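Local structure of dihydrodipicolinate synthase (Bacteroides thetaiotaomicron, 4XKY) at the interface of chains A and B and the interface of chains A and C. The protein catalyses the condensation of pyruvate with aspartate semialdehyde, through a Schiff base on a lysine, in the diaminopimelate route to lysine. Residues are numbered along the deposited sequence; one frame, centred on the assembly and turned at random. Chains: chain A, Dihydrodipicolinate synthase; chain B/C, Dihydrodipicolinate synthase.

Contact 1: the interface of chains A and B. Residues chain A 201-202, 229, 231; chain B 201-202, 229, 231.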
ATOM      1  N   LEU A 201       4.247  16.581  26.250  1.00 38.93           N
ATOM      2  CA  LEU A 201       5.282  16.379  27.265  1.00 39.67           C
ATOM      3  C   LEU A 201       6.663  16.662  26.729  1.00 39.94           C
ATOM      4  O   LEU A 201       7.528  17.175  27.446  1.00 38.63           O
ATOM      5  CB  LEU A 201       5.248  14.954  27.807  1.00 40.47           C
ATOM      6  CG  LEU A 201       4.296  14.763  28.977  1.00 41.77           C
ATOM      7  CD1 LEU A 201       4.052  13.282  29.204  1.00 41.40           C
ATOM      8  CD2 LEU A 201       4.854  15.403  30.240  1.00 42.45           C
ATOM      9  N   LEU A 202       6.860  16.288  25.473  1.00 41.07           N
ATOM     10  CA  LEU A 202       8.113  16.499  24.765  1.00 43.31           C
ATOM     11  C   LEU A 202       8.082  17.742  23.886  1.00 43.76           C
ATOM     12  O   LEU A 202       8.794  17.812  22.897  1.00 44.45           O
ATOM     13  CB  LEU A 202       8.410  15.284  23.888  1.00 43.80           C
ATOM     14  CG  LEU A 202       9.257  14.214  24.540  1.00 46.94           C
ATOM     15  CD1 LEU A 202       8.559  13.586  25.729  1.00 46.62           C
ATOM     16  CD2 LEU A 202       9.571  13.162  23.490  1.00 49.40           C
ATOM     17  N   ALA A 229       4.116  18.892  33.028  1.00 50.05           N
ATOM     18  CA  ALA A 229       4.638  17.616  33.496  1.00 50.41           C
ATOM     19  C   ALA A 229       4.058  17.236  34.874  1.00 50.68           C
ATOM     20  O   ALA A 229       4.756  16.684  35.723  1.00 51.46           O
ATOM     21  CB  ALA A 229       6.168  17.651  33.529  1.00 51.02           C
ATOM     22  N   MET A 231       2.533  14.628  36.271  1.00 48.19           N
ATOM     23  CA  MET A 231       2.436  13.258  35.794  1.00 48.04           C
ATOM     24  C   MET A 231       1.224  12.474  36.316  1.00 48.54           C
ATOM     25  O   MET A 231       0.614  11.732  35.557  1.00 49.44           O
ATOM     26  CB  MET A 231       3.744  12.508  36.092  1.00 48.17           C
ATOM     27  CG  MET A 231       4.948  13.009  35.300  1.00 48.66           C
ATOM     28  SD  MET A 231       4.707  13.211  33.501  1.00 48.74           S
ATOM     29  CE  MET A 231       4.256  11.555  33.010  1.00 47.47           C
TER
ATOM     30  N   LEU B 201       7.577   7.423  29.477  1.00 39.24           N
ATOM     31  CA  LEU B 201       6.871   8.410  30.325  1.00 41.94           C
ATOM     32  C   LEU B 201       5.425   8.006  30.617  1.00 42.83           C
ATOM     33  O   LEU B 201       4.908   8.251  31.707  1.00 42.68           O
ATOM     34  CB  LEU B 201       6.848   9.788  29.666  1.00 41.79           C
ATOM     35  CG  LEU B 201       8.122  10.602  29.855  1.00 44.00           C
ATOM     36  CD1 LEU B 201       8.241  11.732  28.846  1.00 45.18           C
ATOM     37  CD2 LEU B 201       8.164  11.165  31.256  1.00 45.27           C
ATOM     38  N   LEU B 202       4.788   7.408  29.613  1.00 42.98           N
ATOM     39  CA  LEU B 202       3.408   6.953  29.698  1.00 43.52           C
ATOM     40  C   LEU B 202       3.294   5.471  30.017  1.00 43.03           C
ATOM     41  O   LEU B 202       2.292   4.845  29.690  1.00 42.90           O
ATOM     42  CB  LEU B 202       2.694   7.256  28.379  1.00 45.38           C
ATOM     43  CG  LEU B 202       1.980   8.608  28.366  1.00 48.03           C
ATOM     44  CD1 LEU B 202       2.924   9.790  28.490  1.00 49.99           C
ATOM     45  CD2 LEU B 202       1.224   8.702  27.071  1.00 48.48           C
ATOM     46  N   ALA B 229      10.478  10.676  35.227  1.00 51.60           N
ATOM     47  CA  ALA B 229      10.032  11.995  34.735  1.00 50.99           C
ATOM     48  C   ALA B 229      10.944  13.138  35.197  1.00 51.79           C
ATOM     49  O   ALA B 229      10.479  14.165  35.706  1.00 49.84           O
ATOM     50  CB  ALA B 229       8.596  12.268  35.150  1.00 51.24           C
ATOM     51  N   MET B 231      12.387  15.685  33.612  1.00 48.38           N
ATOM     52  CA  MET B 231      12.068  16.250  32.302  1.00 46.92           C
ATOM     53  C   MET B 231      13.225  16.994  31.661  1.00 47.64           C
ATOM     54  O   MET B 231      13.312  17.004  30.435  1.00 47.89           O
ATOM     55  CB  MET B 231      10.813  17.139  32.401  1.00 46.78           C
ATOM     56  CG  MET B 231       9.565  16.357  32.795  1.00 45.67           C
ATOM     57  SD  MET B 231       9.265  14.913  31.748  1.00 45.38           S
ATOM     58  CE  MET B 231       9.271  15.665  30.126  1.00 42.72           C
TER

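Contact 2: the interface of chains A and C. Residues chain A 83-85, 108, 110-111, 121; chain C 52-53, 278-280.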
ATOM      1  N   THR A  83      -8.709  19.342  -4.355  1.00 34.44           N
ATOM      2  CA  THR A  83      -7.967  18.798  -5.481  1.00 35.75           C
ATOM      3  C   THR A  83      -7.702  19.912  -6.493  1.00 34.68           C
ATOM      4  O   THR A  83      -6.739  19.830  -7.250  1.00 35.81           O
ATOM      5  CB  THR A  83      -8.719  17.641  -6.159  1.00 36.43           C
ATOM      6  OG1 THR A  83      -9.995  18.113  -6.603  1.00 38.58           O
ATOM      7  CG2 THR A  83      -8.944  16.504  -5.162  1.00 38.88           C
ATOM      8  N   SER A  84      -8.555  20.938  -6.508  1.00 32.78           N
ATOM      9  CA  SER A  84      -8.355  22.108  -7.391  1.00 34.06           C
ATOM     10  C   SER A  84      -7.740  23.290  -6.652  1.00 32.85           C
ATOM     11  O   SER A  84      -8.316  23.802  -5.700  1.00 30.70           O
ATOM     12  CB  SER A  84      -9.671  22.546  -8.046  1.00 34.07           C
ATOM     13  OG  SER A  84      -9.582  23.878  -8.526  1.00 35.06           O
ATOM     14  N   ILE A  85      -6.592  23.753  -7.132  1.00 33.87           N
ATOM     15  CA  ILE A  85      -5.920  24.895  -6.527  1.00 34.83           C
ATOM     16  C   ILE A  85      -6.751  26.155  -6.686  1.00 34.85           C
ATOM     17  O   ILE A  85      -6.809  26.949  -5.764  1.00 33.56           O
ATOM     18  CB  ILE A  85      -4.488  25.083  -7.053  1.00 37.64           C
ATOM     19  CG1 ILE A  85      -3.633  23.920  -6.527  1.00 39.04           C
ATOM     20  CG2 ILE A  85      -3.904  26.428  -6.594  1.00 38.32           C
ATOM     21  CD1 ILE A  85      -2.284  23.802  -7.195  1.00 42.43           C
ATOM     22  N   PRO A 108      -2.710  18.117  -2.729  1.00 47.15           N
ATOM     23  CA  PRO A 108      -3.710  17.152  -3.167  1.00 50.07           C
ATOM     24  C   PRO A 108      -3.094  15.755  -3.284  1.00 52.03           C
ATOM     25  O   PRO A 108      -1.919  15.648  -3.618  1.00 51.48           O
ATOM     26  CB  PRO A 108      -4.112  17.681  -4.543  1.00 50.56           C
ATOM     27  CG  PRO A 108      -2.919  18.422  -5.021  1.00 49.81           C
ATOM     28  CD  PRO A 108      -2.388  19.086  -3.785  1.00 49.07           C
ATOM     29  N   TYR A 110      -2.935  13.176  -5.281  1.00 62.89           N
ATOM     30  CA  TYR A 110      -2.294  12.678  -6.498  1.00 60.49           C
ATOM     31  C   TYR A 110      -0.925  13.297  -6.735  1.00 64.55           C
ATOM     32  O   TYR A 110      -0.078  12.702  -7.396  1.00 67.51           O
ATOM     33  CB  TYR A 110      -3.191  12.911  -7.723  1.00 57.56           C
ATOM     34  CG  TYR A 110      -3.639  14.348  -7.907  1.00 52.79           C
ATOM     35  CD1 TYR A 110      -4.884  14.783  -7.451  1.00 49.26           C
ATOM     36  CD2 TYR A 110      -2.811  15.267  -8.529  1.00 52.85           C
ATOM     37  CE1 TYR A 110      -5.286  16.103  -7.614  1.00 49.71           C
ATOM     38  CE2 TYR A 110      -3.192  16.584  -8.697  1.00 52.42           C
ATOM     39  CZ  TYR A 110      -4.421  17.005  -8.245  1.00 52.06           C
ATOM     40  OH  TYR A 110      -4.736  18.331  -8.450  1.00 47.65           O
ATOM     41  N   PHE A 111      -0.694  14.490  -6.200  1.00 67.01           N
ATOM     42  CA  PHE A 111       0.375  15.318  -6.751  1.00 68.01           C
ATOM     43  C   PHE A 111       1.787  14.836  -6.433  1.00 72.79           C
ATOM     44  O   PHE A 111       2.562  14.543  -7.343  1.00 75.41           O
ATOM     45  CB  PHE A 111       0.223  16.783  -6.347  1.00 62.89           C
ATOM     46  CG  PHE A 111       1.421  17.606  -6.683  1.00 59.04           C
ATOM     47  CD1 PHE A 111       1.793  17.790  -8.003  1.00 59.37           C
ATOM     48  CD2 PHE A 111       2.206  18.158  -5.682  1.00 58.97           C
ATOM     49  CE1 PHE A 111       2.916  18.532  -8.327  1.00 59.13           C
ATOM     50  CE2 PHE A 111       3.326  18.906  -5.997  1.00 57.24           C
ATOM     51  CZ  PHE A 111       3.680  19.097  -7.320  1.00 58.73           C
ATOM     52  N   PHE A 121       5.238  23.282  -4.949  1.00 43.03           N
ATOM     53  CA  PHE A 121       3.804  23.437  -4.739  1.00 40.71           C
ATOM     54  C   PHE A 121       3.523  24.624  -3.831  1.00 40.12           C
ATOM     55  O   PHE A 121       2.747  25.501  -4.170  1.00 40.03           O
ATOM     56  CB  PHE A 121       3.196  22.185  -4.121  1.00 41.11           C
ATOM     57  CG  PHE A 121       1.741  22.327  -3.841  1.00 41.30           C
ATOM     58  CD1 PHE A 121       0.809  22.038  -4.816  1.00 43.15           C
ATOM     59  CD2 PHE A 121       1.302  22.801  -2.626  1.00 40.86           C
ATOM     60  CE1 PHE A 121      -0.544  22.192  -4.573  1.00 42.97           C
ATOM     61  CE2 PHE A 121      -0.045  22.969  -2.381  1.00 41.60           C
ATOM     62  CZ  PHE A 121      -0.977  22.668  -3.356  1.00 42.25           C
TER
ATOM     63  N   GLN C  52      -9.969  16.192 -11.692  1.00 41.07           N
ATOM     64  CA  GLN C  52      -9.855  16.555 -10.290  1.00 48.12           C
ATOM     65  C   GLN C  52      -9.079  17.849 -10.103  1.00 44.44           C
ATOM     66  O   GLN C  52      -9.352  18.604  -9.165  1.00 42.35           O
ATOM     67  CB  GLN C  52      -9.288  15.403  -9.456  1.00 55.21           C
ATOM     68  CG  GLN C  52     -10.206  14.164  -9.384  1.00 60.31           C
ATOM     69  CD  GLN C  52     -11.710  14.465  -9.166  1.00 67.30           C
ATOM     70  OE1 GLN C  52     -12.366  15.115  -9.989  1.00 67.76           O
ATOM     71  NE2 GLN C  52     -12.267  13.948  -8.068  1.00 69.59           N
ATOM     72  N   SER C  53      -8.167  18.141 -11.021  1.00 37.92           N
ATOM     73  CA  SER C  53      -7.355  19.318 -10.869  1.00 38.05           C
ATOM     74  C   SER C  53      -8.061  20.616 -11.346  1.00 34.97           C
ATOM     75  O   SER C  53      -7.597  21.707 -11.056  1.00 34.38           O
ATOM     76  CB  SER C  53      -5.949  19.090 -11.465  1.00 38.18           C
ATOM     77  OG  SER C  53      -5.906  19.224 -12.858  1.00 40.01           O
ATOM     78  N   ALA C 278      -2.006  23.611 -13.097  1.00 34.27           N
ATOM     79  CA  ALA C 278      -1.363  23.522 -11.799  1.00 36.04           C
ATOM     80  C   ALA C 278      -2.150  22.517 -10.947  1.00 36.07           C
ATOM     81  O   ALA C 278      -3.370  22.489 -11.023  1.00 35.45           O
ATOM     82  CB  ALA C 278      -1.329  24.889 -11.138  1.00 37.37           C
ATOM     83  N   PRO C 279      -1.463  21.733 -10.101  1.00 37.39           N
ATOM     84  CA  PRO C 279      -0.052  21.903  -9.732  1.00 38.46           C
ATOM     85  C   PRO C 279       0.953  21.332 -10.718  1.00 38.64           C
ATOM     86  O   PRO C 279       2.153  21.467 -10.508  1.00 39.84           O
ATOM     87  CB  PRO C 279       0.053  21.122  -8.421  1.00 38.85           C
ATOM     88  CG  PRO C 279      -0.955  20.031  -8.557  1.00 38.25           C
ATOM     89  CD  PRO C 279      -2.099  20.644  -9.331  1.00 38.88           C
ATOM     90  N   PHE C 280       0.482  20.666 -11.763  1.00 37.36           N
ATOM     91  CA  PHE C 280       1.409  20.147 -12.748  1.00 37.05           C
ATOM     92  C   PHE C 280       1.742  21.265 -13.736  1.00 35.63           C
ATOM     93  O   PHE C 280       1.082  22.314 -13.723  1.00 34.05           O
ATOM     94  CB  PHE C 280       0.810  18.944 -13.427  1.00 37.52           C
ATOM     95  CG  PHE C 280       0.592  17.783 -12.502  1.00 40.41           C
ATOM     96  CD1 PHE C 280       1.677  17.144 -11.913  1.00 43.04           C
ATOM     97  CD2 PHE C 280      -0.698  17.310 -12.237  1.00 42.21           C
ATOM     98  CE1 PHE C 280       1.487  16.061 -11.064  1.00 45.57           C
ATOM     99  CE2 PHE C 280      -0.896  16.223 -11.396  1.00 44.60           C
ATOM    100  CZ  PHE C 280       0.199  15.600 -10.805  1.00 44.83           C
TER
HETATM  101  O   HOH W   1      -5.348  22.266  -9.198  1.00 29.09           O
HETATM  102  O   HOH W   2      -7.936  24.465 -10.698  1.00 32.64           O

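Contact 3: the interface of chains A and C. Residues chain A 20, 54-57, 59, 82; chain C 56, 84, 86-87.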
ATOM      1  N   ASP A  20     -26.914  18.397   2.555  1.00 28.00           N
ATOM      2  CA  ASP A  20     -26.426  19.671   2.049  1.00 28.36           C
ATOM      3  C   ASP A  20     -27.016  20.851   2.802  1.00 28.37           C
ATOM      4  O   ASP A  20     -27.161  21.920   2.221  1.00 28.04           O
ATOM      5  CB  ASP A  20     -26.791  19.831   0.571  1.00 29.50           C
ATOM      6  CG  ASP A  20     -25.809  20.732  -0.169  1.00 29.61           C
ATOM      7  OD1 ASP A  20     -24.628  20.826   0.228  1.00 30.47           O
ATOM      8  OD2 ASP A  20     -26.194  21.328  -1.166  1.00 32.52           O
ATOM      9  N   LEU A  54     -18.618  17.181   1.526  1.00 27.84           N
ATOM     10  CA  LEU A  54     -19.590  18.279   1.475  1.00 27.44           C
ATOM     11  C   LEU A  54     -19.465  19.069   0.199  1.00 27.88           C
ATOM     12  O   LEU A  54     -18.399  19.170  -0.370  1.00 27.35           O
ATOM     13  CB  LEU A  54     -19.369  19.226   2.648  1.00 27.58           C
ATOM     14  CG  LEU A  54     -19.516  18.567   4.020  1.00 29.00           C
ATOM     15  CD1 LEU A  54     -19.360  19.593   5.114  1.00 28.64           C
ATOM     16  CD2 LEU A  54     -20.822  17.806   4.174  1.00 30.33           C
ATOM     17  N   SER A  55     -20.578  19.628  -0.246  1.00 29.68           N
ATOM     18  CA  SER A  55     -20.583  20.495  -1.404  1.00 31.48           C
ATOM     19  C   SER A  55     -19.773  21.775  -1.128  1.00 32.72           C
ATOM     20  O   SER A  55     -19.530  22.155   0.020  1.00 31.73           O
ATOM     21  CB  SER A  55     -22.019  20.869  -1.763  1.00 32.63           C
ATOM     22  OG  SER A  55     -22.512  21.851  -0.859  1.00 32.21           O
ATOM     23  N   TYR A  56     -19.361  22.440  -2.197  1.00 34.02           N
ATOM     24  CA  TYR A  56     -18.665  23.721  -2.071  1.00 35.41           C
ATOM     25  C   TYR A  56     -19.497  24.736  -1.337  1.00 33.00           C
ATOM     26  O   TYR A  56     -19.002  25.464  -0.509  1.00 32.76           O
ATOM     27  CB  TYR A  56     -18.370  24.296  -3.452  1.00 39.93           C
ATOM     28  CG  TYR A  56     -17.154  25.177  -3.442  1.00 45.04           C
ATOM     29  CD1 TYR A  56     -15.901  24.622  -3.226  1.00 46.75           C
ATOM     30  CD2 TYR A  56     -17.246  26.550  -3.629  1.00 47.42           C
ATOM     31  CE1 TYR A  56     -14.765  25.398  -3.210  1.00 49.53           C
ATOM     32  CE2 TYR A  56     -16.107  27.340  -3.615  1.00 49.87           C
ATOM     33  CZ  TYR A  56     -14.870  26.746  -3.402  1.00 48.82           C
ATOM     34  OH  TYR A  56     -13.702  27.455  -3.375  1.00 50.82           O
ATOM     35  N   LYS A  57     -20.780  24.798  -1.654  1.00 33.05           N
ATOM     36  CA  LYS A  57     -21.676  25.697  -0.957  1.00 34.87           C
ATOM     37  C   LYS A  57     -21.628  25.474   0.547  1.00 33.55           C
ATOM     38  O   LYS A  57     -21.492  26.423   1.329  1.00 32.50           O
ATOM     39  CB  LYS A  57     -23.103  25.520  -1.475  1.00 40.41           C
ATOM     40  CG  LYS A  57     -24.128  26.455  -0.845  1.00 45.59           C
ATOM     41  CD  LYS A  57     -25.542  25.970  -1.142  1.00 51.44           C
ATOM     42  CE  LYS A  57     -26.053  25.014  -0.070  1.00 53.55           C
ATOM     43  NZ  LYS A  57     -27.328  24.371  -0.484  1.00 56.10           N
ATOM     44  N   ARG A  59     -19.329  23.980   2.428  1.00 28.62           N
ATOM     45  CA  ARG A  59     -18.035  24.370   2.966  1.00 29.42           C
ATOM     46  C   ARG A  59     -18.002  25.914   3.152  1.00 30.17           C
ATOM     47  O   ARG A  59     -17.535  26.408   4.163  1.00 29.17           O
ATOM     48  CB  ARG A  59     -16.914  23.878   2.058  1.00 30.04           C
ATOM     49  CG  ARG A  59     -16.812  22.365   2.020  1.00 32.06           C
ATOM     50  CD  ARG A  59     -16.160  21.858   0.749  1.00 34.74           C
ATOM     51  NE  ARG A  59     -14.714  22.029   0.797  1.00 36.37           N
ATOM     52  CZ  ARG A  59     -13.909  21.873  -0.246  1.00 38.30           C
ATOM     53  NH1 ARG A  59     -14.414  21.562  -1.444  1.00 38.89           N
ATOM     54  NH2 ARG A  59     -12.601  22.057  -0.095  1.00 39.00           N
ATOM     55  N   ASP A  82      -7.974  21.075  -1.362  1.00 35.14           N
ATOM     56  CA  ASP A  82      -8.928  20.754  -2.406  1.00 36.34           C
ATOM     57  C   ASP A  82      -8.110  20.179  -3.527  1.00 36.20           C
ATOM     58  O   ASP A  82      -6.939  20.507  -3.656  1.00 35.95           O
ATOM     59  CB  ASP A  82      -9.663  22.002  -2.906  1.00 38.51           C
ATOM     60  CG  ASP A  82     -10.944  21.654  -3.655  1.00 40.71           C
ATOM     61  OD1 ASP A  82     -10.890  21.233  -4.833  1.00 41.39           O
ATOM     62  OD2 ASP A  82     -12.015  21.782  -3.042  1.00 42.67           O
TER
ATOM     63  N   TYR C  56     -14.685  23.887 -10.590  1.00 39.07           N
ATOM     64  CA  TYR C  56     -16.044  23.454 -10.965  1.00 40.48           C
ATOM     65  C   TYR C  56     -16.426  24.146 -12.252  1.00 38.41           C
ATOM     66  O   TYR C  56     -16.919  23.505 -13.159  1.00 39.23           O
ATOM     67  CB  TYR C  56     -17.100  23.741  -9.895  1.00 45.43           C
ATOM     68  CG  TYR C  56     -16.789  23.116  -8.567  1.00 50.68           C
ATOM     69  CD1 TYR C  56     -16.868  21.742  -8.370  1.00 54.81           C
ATOM     70  CD2 TYR C  56     -16.381  23.900  -7.506  1.00 55.39           C
ATOM     71  CE1 TYR C  56     -16.550  21.182  -7.132  1.00 58.42           C
ATOM     72  CE2 TYR C  56     -16.074  23.356  -6.281  1.00 57.56           C
ATOM     73  CZ  TYR C  56     -16.155  22.009  -6.091  1.00 58.53           C
ATOM     74  OH  TYR C  56     -15.841  21.524  -4.840  1.00 66.20           O
ATOM     75  N   SER C  84     -17.718  15.047  -3.486  1.00 29.67           N
ATOM     76  CA  SER C  84     -19.060  15.381  -2.999  1.00 28.80           C
ATOM     77  C   SER C  84     -20.117  14.774  -3.914  1.00 28.18           C
ATOM     78  O   SER C  84     -20.141  15.029  -5.137  1.00 25.99           O
ATOM     79  CB  SER C  84     -19.242  16.903  -2.896  1.00 28.80           C
ATOM     80  OG  SER C  84     -20.610  17.281  -2.909  1.00 27.41           O
ATOM     81  N   VAL C  86     -23.340  15.589  -3.804  1.00 25.57           N
ATOM     82  CA  VAL C  86     -24.085  16.715  -4.320  1.00 25.99           C
ATOM     83  C   VAL C  86     -23.431  17.278  -5.627  1.00 26.42           C
ATOM     84  O   VAL C  86     -24.129  17.526  -6.605  1.00 25.58           O
ATOM     85  CB  VAL C  86     -24.246  17.799  -3.247  1.00 26.30           C
ATOM     86  CG1 VAL C  86     -24.798  19.101  -3.817  1.00 25.78           C
ATOM     87  CG2 VAL C  86     -25.157  17.284  -2.137  1.00 26.98           C
ATOM     88  N   GLU C  87     -22.115  17.466  -5.652  1.00 26.94           N
ATOM     89  CA  GLU C  87     -21.452  18.054  -6.838  1.00 27.34           C
ATOM     90  C   GLU C  87     -21.514  17.075  -7.986  1.00 27.34           C
ATOM     91  O   GLU C  87     -21.654  17.465  -9.126  1.00 27.61           O
ATOM     92  CB  GLU C  87     -19.988  18.383  -6.559  1.00 28.49           C
ATOM     93  CG  GLU C  87     -19.748  19.405  -5.437  1.00 31.71           C
ATOM     94  CD  GLU C  87     -20.321  20.794  -5.707  1.00 32.82           C
ATOM     95  OE1 GLU C  87     -20.738  21.059  -6.848  1.00 33.07           O
ATOM     96  OE2 GLU C  87     -20.367  21.622  -4.767  1.00 34.87           O
TER
HETATM   97  O   HOH W   3     -22.205  23.769  -4.081  1.00 34.40           O
HETATM   98  O   HOH W   4     -16.959  20.228  -2.338  1.00 38.51           O

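Contact 1: the interface of chains A and B
The end of helix 196-201 and the start of helix 231-247 (231-248 in chain B), with the loop residues beside them, form this apolar patch of the DapA-family subunit. A:Leu201 and B:Leu201 close the first helix in each chain; A:Met231 and B:Met231 open the second, and A:Ala229 and B:Ala229 sit in the loop just before it. The same residues meet from both chains with nearly equal torsions, the signature of a local twofold axis. Each methionine turns CG anti to the carbonyl carbon (chi1 -67° in A:Met231) and bends again at chi2 and chi3, so the thioether folds back toward the partner instead of extending. Its gamma carbon then rests on a methyl group: A:Met231 CG lies 3.7 Å from B:Ala229 CB, and B:Met231 CG repeats the touch on A:Ala229 CB at 3.7 Å. The positive phi of A:Ala229 (55°), shared by B:Ala229, fits a tight turn into the helix. Beside the thioethers the leucines cross obliquely, branch against branch, with A:Leu202 CD1 to B:Leu201 CD1 at 3.6 Å and A:Leu201 CD1 to B:Leu202 CD1 at 3.7 Å. No nitrogen or oxygen comes within bonding distance of the other chain, so cohesion rests on carbon contacts; the patch residues of both chains together hide 254 Å². The terminal methyls end against carbonyl oxygens: B:Met231 CE sits 3.5 Å from A:Leu201 O, and A:Met231 CE 3.6 Å from B:Leu201 O.

Contact 2: the interface of chains A and C
C:Pro279 gives the largest surface to the partner, 88 Å² hidden by chain A. Its CB lies over one face of the A:Phe111 ring, 4.0 Å from the ring centroid and displaced toward the rim, a CH-pi contact. The same CB meets the edge of A:Phe121 at CD1, while A:Ile85 CD1 crosses the proline obliquely. C:Phe280 closes the next flank: the edge of A:Phe111 (CD1) points at its face, planes 58° apart, and C:Phe280 CE2 touches A:Tyr110 CE2 at 3.6 Å. Among the polar groups, A:Thr83 OG1 donates to the carbonyl C:Gln52 O at 2.7 Å, approaching from above the carbonyl plane. Water 1 joins A:Ile85 N (2.8 Å), at the start of helix 85-97, to C:Ala278 O (2.7 Å) and C:Ser53 O. Further out, the cis peptide before C:Pro279 probably directs the chain into the aromatic cluster. A:Tyr110, in the crowded chi1 position (54°), is fixed by its hydroxyl OH donating in plane to A:Thr83 O at 2.8 Å. The contact joins the subunits; as C:Gln52 follows the GTTGES loop of C:Thr48 it may steady that loop, and A:Tyr110 appears to match the family tyrosine lent across this dimer interface.

Contact 3: the interface of chains A and C
Different chi1 angles bring the rings of A:Tyr56 and C:Tyr56 together: A:Tyr56 has CG anti to the backbone N (-152°), whereas C:Tyr56 has it anti to the carbonyl carbon (-57°). In this DapA-family barrel both open helix 56-70, and the unequal torsions let the edge of C:Tyr56 meet the face of A:Tyr56. The planes stand 67° apart, and C:Tyr56 CE2 lies 3.3 Å from A:Tyr56 CD1. Alongside, C:Glu87 bends at chi2 and presents carboxylate OE2 to the helix start of chain A, where A:Tyr56 N donates to its anti lone pair at 2.9 Å. Water 3 links the same oxygen to A:Lys57 N, so it serves one backbone N-H directly and the next through water; the helix end would be expected to favour its negative charge. C:Glu87 is itself positioned from helix 85-97, its N donating to the N-cap hydroxyl C:Ser84 OG at 3.1 Å. C:Val86 CG1 packs on A:Ser55 CB, and A:Ser55 OG binds the syn lone pair of A:Asp20 OD1 at 2.6 Å. Water 4 connects the phenol C:Tyr56 OH with A:Leu54 O and A:Arg59 NH1. The rotation of that guanidinium is fixed by A:Asp82 OD2, in its plane, a salt bridge accepting from A:Arg59 NH1 at 2.9 Å and NH2 at 3.0 Å.

Contact 2 and contact 3 belong to one A-C interface, their C-alpha centres about 17 Å apart, while contact 1 faces chain B, about 41 Å from contact 2 and 43 Å from contact 3. The start of helix 85-97 serves both A-C patches, with A:Ser84 in contact 2 and C:Ser84 in contact 3. The centre of contact 2 lies about 13 Å from the predicted catalytic A:Tyr136, that of contact 3 about 15 Å and that of contact 1 about 26 Å; for A:Lys164 the difference is small (about 18, 20 and 21 Å). Chain A thus joins two partners through separate surfaces, consistent with the tetramer.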